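PDB 6ZTI: PlaB phospholipase from Legionella pneumophila, which probably hydrolyses phospholipids as an alpha/beta hydrolase virulence factor, binds NAD(H), and has its activity controlled by NAD(H)-mediated tetramerization. Local coordinates for residues Phe76-Ala79 / Val80-Ile84; Ile399-Gly402 / Gly403-Pro407. One frame throughout, in Å; residues are numbered along the deposited sequence.

Contact 1. Residues Phe76-Ala79 / Val80-Ile84; sequences FDQA and VRDEI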
ATOM      1  N   PHE B  76     -29.611  10.028 -15.392  1.00 13.45           N
ATOM      2  CA  PHE B  76     -30.998   9.577 -15.522  1.00 10.18           C
ATOM      3  C   PHE B  76     -31.946  10.770 -15.585  1.00 14.14           C
ATOM      4  O   PHE B  76     -32.805  10.854 -16.476  1.00 11.68           O
ATOM      5  CB  PHE B  76     -31.353   8.641 -14.364  1.00 10.02           C
ATOM      6  CG  PHE B  76     -32.760   8.120 -14.415  1.00 12.33           C
ATOM      7  CD1 PHE B  76     -33.143   7.225 -15.389  1.00 10.35           C
ATOM      8  CD2 PHE B  76     -33.695   8.535 -13.502  1.00 12.22           C
ATOM      9  CE1 PHE B  76     -34.431   6.747 -15.448  1.00 11.49           C
ATOM     10  CE2 PHE B  76     -34.987   8.062 -13.559  1.00 14.95           C
ATOM     11  CZ  PHE B  76     -35.354   7.172 -14.540  1.00 10.25           C
ATOM     12  N   ASP B  77     -31.778  11.731 -14.672  1.00 12.05           N
ATOM     13  CA  ASP B  77     -32.638  12.913 -14.691  1.00 14.66           C
ATOM     14  C   ASP B  77     -32.585  13.614 -16.038  1.00 15.28           C
ATOM     15  O   ASP B  77     -33.619  14.048 -16.562  1.00 15.96           O
ATOM     16  CB  ASP B  77     -32.237  13.887 -13.583  1.00 11.72           C
ATOM     17  CG  ASP B  77     -33.302  14.932 -13.320  1.00 18.24           C
ATOM     18  OD1 ASP B  77     -34.342  14.556 -12.754  1.00 18.56           O
ATOM     19  OD2 ASP B  77     -33.113  16.122 -13.678  1.00 17.65           O
ATOM     20  N   GLN B  78     -31.385  13.749 -16.611  1.00 14.71           N
ATOM     21  CA  GLN B  78     -31.257  14.417 -17.901  1.00 17.38           C
ATOM     22  C   GLN B  78     -31.894  13.592 -19.009  1.00 17.06           C
ATOM     23  O   GLN B  78     -32.501  14.147 -19.938  1.00 16.49           O
ATOM     24  CB  GLN B  78     -29.780  14.669 -18.214  1.00 14.32           C
ATOM     25  CG  GLN B  78     -29.531  15.455 -19.485  1.00 17.76           C
ATOM     26  CD  GLN B  78     -29.902  16.902 -19.330  1.00 25.77           C
ATOM     27  OE1 GLN B  78     -29.582  17.532 -18.322  1.00 25.48           O
ATOM     28  NE2 GLN B  78     -30.585  17.444 -20.327  1.00 29.53           N
ATOM     29  N   ALA B  79     -31.746  12.269 -18.939  1.00 14.40           N
ATOM     30  CA  ALA B  79     -32.328  11.400 -19.953  1.00 21.26           C
ATOM     31  C   ALA B  79     -33.845  11.495 -19.946  1.00 23.22           C
ATOM     32  O   ALA B  79     -34.478  11.519 -21.007  1.00 15.84           O
ATOM     33  CB  ALA B  79     -31.885   9.957 -19.724  1.00 12.42           C
ATOM     34  N   VAL B  80     -34.445  11.555 -18.753  1.00 18.71           N
ATOM     35  CA  VAL B  80     -35.898  11.669 -18.662  1.00 20.28           C
ATOM     36  C   VAL B  80     -36.366  12.982 -19.271  1.00 17.51           C
ATOM     37  O   VAL B  80     -37.353  13.022 -20.012  1.00 18.67           O
ATOM     38  CB  VAL B  80     -36.351  11.525 -17.200  1.00 17.83           C
ATOM     39  CG1 VAL B  80     -37.819  11.938 -17.045  1.00 22.57           C
ATOM     40  CG2 VAL B  80     -36.137  10.094 -16.734  1.00 17.35           C
ATOM     41  N   ARG B  81     -35.677  14.081 -18.960  1.00 19.77           N
ATOM     42  CA  ARG B  81     -36.070  15.368 -19.516  1.00 22.75           C
ATOM     43  C   ARG B  81     -35.837  15.412 -21.019  1.00 22.73           C
ATOM     44  O   ARG B  81     -36.635  15.997 -21.759  1.00 23.75           O
ATOM     45  CB  ARG B  81     -35.314  16.491 -18.805  1.00 23.05           C
ATOM     46  CG  ARG B  81     -35.794  16.682 -17.371  1.00 27.26           C
ATOM     47  CD  ARG B  81     -35.100  17.849 -16.671  1.00 40.30           C
ATOM     48  NE  ARG B  81     -33.799  17.451 -16.141  1.00 22.72           N
ATOM     49  CZ  ARG B  81     -32.620  17.828 -16.638  1.00 29.99           C
ATOM     50  NH1 ARG B  81     -32.548  18.647 -17.677  1.00 31.57           N
ATOM     51  NH2 ARG B  81     -31.498  17.394 -16.076  1.00 26.25           N
ATOM     52  N   ASP B  82     -34.766  14.782 -21.498  1.00 25.99           N
ATOM     53  CA  ASP B  82     -34.490  14.822 -22.930  1.00 20.49           C
ATOM     54  C   ASP B  82     -35.564  14.099 -23.735  1.00 27.11           C
ATOM     55  O   ASP B  82     -35.846  14.491 -24.871  1.00 26.47           O
ATOM     56  CB  ASP B  82     -33.124  14.211 -23.231  1.00 17.57           C
ATOM     57  CG  ASP B  82     -31.968  15.172 -22.959  1.00 26.70           C
ATOM     58  OD1 ASP B  82     -32.211  16.357 -22.640  1.00 23.57           O
ATOM     59  OD2 ASP B  82     -30.801  14.733 -23.066  1.00 20.67           O
ATOM     60  N   GLU B  83     -36.182  13.060 -23.172  1.00 27.38           N
ATOM     61  CA  GLU B  83     -37.066  12.196 -23.942  1.00 24.18           C
ATOM     62  C   GLU B  83     -38.543  12.338 -23.613  1.00 34.31           C
ATOM     63  O   GLU B  83     -39.365  12.181 -24.520  1.00 25.76           O
ATOM     64  CB  GLU B  83     -36.673  10.727 -23.750  1.00 25.04           C
ATOM     65  CG  GLU B  83     -35.432  10.317 -24.527  1.00 38.04           C
ATOM     66  CD  GLU B  83     -35.678  10.201 -26.025  1.00 41.30           C
ATOM     67  OE1 GLU B  83     -36.840  10.350 -26.465  1.00 43.33           O
ATOM     68  OE2 GLU B  83     -34.700   9.957 -26.761  1.00 52.38           O
ATOM     69  N   ILE B  84     -38.919  12.613 -22.357  1.00 21.51           N
ATOM     70  CA  ILE B  84     -40.342  12.624 -22.024  1.00 27.44           C
ATOM     71  C   ILE B  84     -40.789  13.849 -21.233  1.00 24.63           C
ATOM     72  O   ILE B  84     -41.857  13.831 -20.608  1.00 18.82           O
ATOM     73  CB  ILE B  84     -40.717  11.335 -21.265  1.00 20.23           C
ATOM     74  CG1 ILE B  84     -39.999  11.256 -19.920  1.00 26.93           C
ATOM     75  CG2 ILE B  84     -40.382  10.104 -22.119  1.00 20.76           C
ATOM     76  CD1 ILE B  84     -40.518  10.150 -19.052  1.00 21.63           C
TER
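Asp-77 OD2 takes two bonds from the guanidinium of Arg-81, one turn further along helix 69-89 of the alpha/beta hydrolase domain. Arg-81 NE lies 2.9 Å from Asp-77 OD2, and Arg-81 NH2 lies 3.2 Å from the same Asp-77 OD2. This is an i to i+4 salt bridge, made side-on. The carboxylate oxygen lies near the guanidinium plane, at its edge, and both nitrogens approach from the same face of the carboxylate. Arg-81 bends at chi3 (-82°), which turns the guanidinium back over the preceding turn, with one face above Gln-78 CA.

Gln-78 then extends the network along the helix. Gln-78 OE1 accepts from Arg-81 NH2 at 3.0 Å. The donor stands above the amide plane, and the amide and guanidinium planes are almost perpendicular. At the other end of the amide, Gln-78 NE2 gives a hydrogen bond to Asp-82 OD1 at 3.0 Å. Using both ends of the amide in this way fixes its rotation.

This polar face is part of a subunit interface: Asp-82 OD2 forms salt bridges with Arg-469, its strongest polar partner, and Arg-465 of the second subunit, and Arg-81 NH1 pairs with Asp-489 of that subunit. Within the chain, Asp-77 OD1 is bonded to Trp-109, while Phe-76 and Val-80 pack on Cys-96 and Phe-94 of strand 93-99.

Phe-76 and Val-80 make the apolar side. The ring of Phe-76, with CG anti to the backbone N (chi1 -180°), reaches along the helix to Val-80. A CH-pi contact follows: Val-80 CG2 sits over one face of the Phe-76 ring, 3.9 Å from the centroid, and its nearest ring atom is Phe-76 CZ at 3.7 Å.

Contact 2. Residues Ile399-Gly402 / Gly403-Pro407; sequences IMEG and GINTP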
ATOM      1  N   ILE B 399     -31.198 -21.001  12.108  1.00  7.18           N
ATOM      2  CA  ILE B 399     -30.341 -21.708  13.050  1.00 10.28           C
ATOM      3  C   ILE B 399     -30.172 -20.889  14.322  1.00  9.54           C
ATOM      4  O   ILE B 399     -30.161 -21.432  15.433  1.00 11.54           O
ATOM      5  CB  ILE B 399     -28.989 -22.030  12.384  1.00  7.20           C
ATOM      6  CG1 ILE B 399     -29.178 -23.131  11.336  1.00 12.22           C
ATOM      7  CG2 ILE B 399     -27.946 -22.405  13.440  1.00 14.06           C
ATOM      8  CD1 ILE B 399     -27.939 -23.494  10.534  1.00 13.07           C
ATOM      9  N   MET B 400     -30.030 -19.570  14.179  1.00  7.26           N
ATOM     10  CA  MET B 400     -29.926 -18.691  15.341  1.00 10.21           C
ATOM     11  C   MET B 400     -31.175 -18.766  16.201  1.00 14.27           C
ATOM     12  O   MET B 400     -31.100 -18.980  17.414  1.00 13.48           O
ATOM     13  CB  MET B 400     -29.715 -17.249  14.890  1.00  6.89           C
ATOM     14  CG  MET B 400     -28.474 -17.039  14.100  1.00 17.33           C
ATOM     15  SD  MET B 400     -27.491 -15.727  14.780  1.00 31.48           S
ATOM     16  CE  MET B 400     -27.120 -16.439  16.377  1.00 28.04           C
ATOM     17  N   GLU B 401     -32.340 -18.548  15.585  1.00 10.00           N
ATOM     18  CA  GLU B 401     -33.590 -18.534  16.333  1.00 15.22           C
ATOM     19  C   GLU B 401     -33.822 -19.868  17.030  1.00 14.02           C
ATOM     20  O   GLU B 401     -34.134 -19.911  18.225  1.00 14.77           O
ATOM     21  CB  GLU B 401     -34.750 -18.207  15.387  1.00 14.30           C
ATOM     22  CG  GLU B 401     -36.051 -17.813  16.086  1.00 23.99           C
ATOM     23  CD  GLU B 401     -36.903 -19.000  16.512  1.00 38.61           C
ATOM     24  OE1 GLU B 401     -36.753 -20.104  15.940  1.00 38.01           O
ATOM     25  OE2 GLU B 401     -37.740 -18.815  17.425  1.00 42.46           O
ATOM     26  N   GLY B 402     -33.666 -20.972  16.298  1.00 16.54           N
ATOM     27  CA  GLY B 402     -33.917 -22.274  16.885  1.00 24.96           C
ATOM     28  C   GLY B 402     -33.013 -22.570  18.063  1.00 17.52           C
ATOM     29  O   GLY B 402     -33.430 -23.217  19.027  1.00 21.31           O
ATOM     30  N   GLY B 403     -31.777 -22.091  18.016  1.00 13.18           N
ATOM     31  CA  GLY B 403     -30.839 -22.387  19.079  1.00 15.60           C
ATOM     32  C   GLY B 403     -30.904 -21.445  20.264  1.00 14.79           C
ATOM     33  O   GLY B 403     -30.571 -21.829  21.385  1.00 15.80           O
ATOM     34  N   ILE B 404     -31.311 -20.205  20.032  1.00 11.84           N
ATOM     35  CA  ILE B 404     -31.350 -19.213  21.099  1.00 11.92           C
ATOM     36  C   ILE B 404     -32.684 -19.251  21.836  1.00 12.18           C
ATOM     37  O   ILE B 404     -32.735 -19.077  23.059  1.00 14.88           O
ATOM     38  CB  ILE B 404     -31.045 -17.823  20.496  1.00 12.69           C
ATOM     39  CG1 ILE B 404     -29.548 -17.731  20.175  1.00 14.66           C
ATOM     40  CG2 ILE B 404     -31.479 -16.697  21.424  1.00 13.44           C
ATOM     41  CD1 ILE B 404     -29.147 -16.490  19.386  1.00 14.72           C
ATOM     42  N   ASN B 405     -33.779 -19.519  21.129  1.00 13.56           N
ATOM     43  CA  ASN B 405     -35.103 -19.500  21.755  1.00 18.20           C
ATOM     44  C   ASN B 405     -35.423 -20.899  22.283  1.00 19.52           C
ATOM     45  O   ASN B 405     -36.332 -21.590  21.823  1.00 18.90           O
ATOM     46  CB  ASN B 405     -36.160 -19.005  20.775  1.00 22.36           C
ATOM     47  CG  ASN B 405     -36.111 -17.494  20.563  1.00 29.72           C
ATOM     48  OD1 ASN B 405     -35.567 -16.752  21.378  1.00 20.76           O
ATOM     49  ND2 ASN B 405     -36.685 -17.035  19.460  1.00 31.99           N
ATOM     50  N   THR B 406     -34.643 -21.300  23.279  1.00 21.98           N
ATOM     51  CA  THR B 406     -34.822 -22.536  24.022  1.00 18.22           C
ATOM     52  C   THR B 406     -34.806 -22.197  25.500  1.00 19.43           C
ATOM     53  O   THR B 406     -34.302 -21.138  25.893  1.00 17.84           O
ATOM     54  CB  THR B 406     -33.726 -23.572  23.730  1.00 17.45           C
ATOM     55  OG1 THR B 406     -32.493 -23.172  24.350  1.00 18.40           O
ATOM     56  CG2 THR B 406     -33.513 -23.740  22.230  1.00 27.80           C
ATOM     57  N   PRO B 407     -35.353 -23.069  26.350  1.00 18.30           N
ATOM     58  CA  PRO B 407     -35.298 -22.797  27.794  1.00 22.58           C
ATOM     59  C   PRO B 407     -33.897 -22.499  28.293  1.00 20.02           C
ATOM     60  O   PRO B 407     -33.718 -21.565  29.084  1.00 21.14           O
ATOM     61  CB  PRO B 407     -35.868 -24.084  28.414  1.00 24.71           C
ATOM     62  CG  PRO B 407     -36.748 -24.645  27.356  1.00 18.46           C
ATOM     63  CD  PRO B 407     -36.103 -24.302  26.047  1.00 21.72           C
TER
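Helix 397-404 lies beside the NAD-binding pocket, with Ile-399 and Met-400 nearest to it, and this contact is its last turn. The helix follows strand 390-396 and gives way to an inverse gamma turn centred on Asn-405. Glu-401 and Asn-405 join across that end. Asn-405 N donates to Glu-401 O at 3.0 Å, and Asn-405 ND2 donates to Glu-401 OE2 at 2.9 Å. The side-chain bond is nearly straight, at 172°. OE2 lies close to the amide plane of Asn-405 and is met on its anti side, with the donor tilted out of the carboxylate plane. The carboxylate and amide planes are 73° apart. Glu-401 CG is anti to the backbone N (chi1 -165°), and a bend at chi2 brings the carboxylate round to the amide. Asn-405 ND2 also donates to Leu-440 O, so both of these acceptors hold the amide, and the second ties the helix end to the segment after strand 429-439.

Met-400 and Ile-404 form the apolar side. They run alongside each other and point the same way, with Met-400 CE 3.6 Å from Ile-404 CD1. Met-400 also packs on Leu-373 and Phe-377, and Ile-404 on Pro-374, so this side of the helix backs the loop that contributes to the NAD site. The same two residues share a helical bond, Ile-404 N to Met-400 O at 2.9 Å. The Ile-404 side chain lies over that carbonyl, with Ile-404 CB 3.3 Å from Met-400 O.

Beyond the helix, Thr-406 OG1 is bonded to Met-409 N. Its methyl turns back to the final turn, where Thr-406 CG2 rests 3.2 Å from Gly-402 O.

From the N terminus, contact 1 comes first, within helix 69-89, which links strand 55-60 to strand 93-99 of the parallel sheet. Contact 2 comes much later, at the end of helix 397-404, between strands 390-396 and 412-419 of the mixed sheet. Each is local and closes no long loop. They follow in series, neither nesting nor crossing. The centres of contact 1 and contact 2 are about 51 Å apart. The two lie on opposite sides of the chain's centre and do not touch. Contact 1 joins the hydrolase domain to the second subunit. No other chain touches contact 2, which instead packs against the loop lining the NAD site within its own chain.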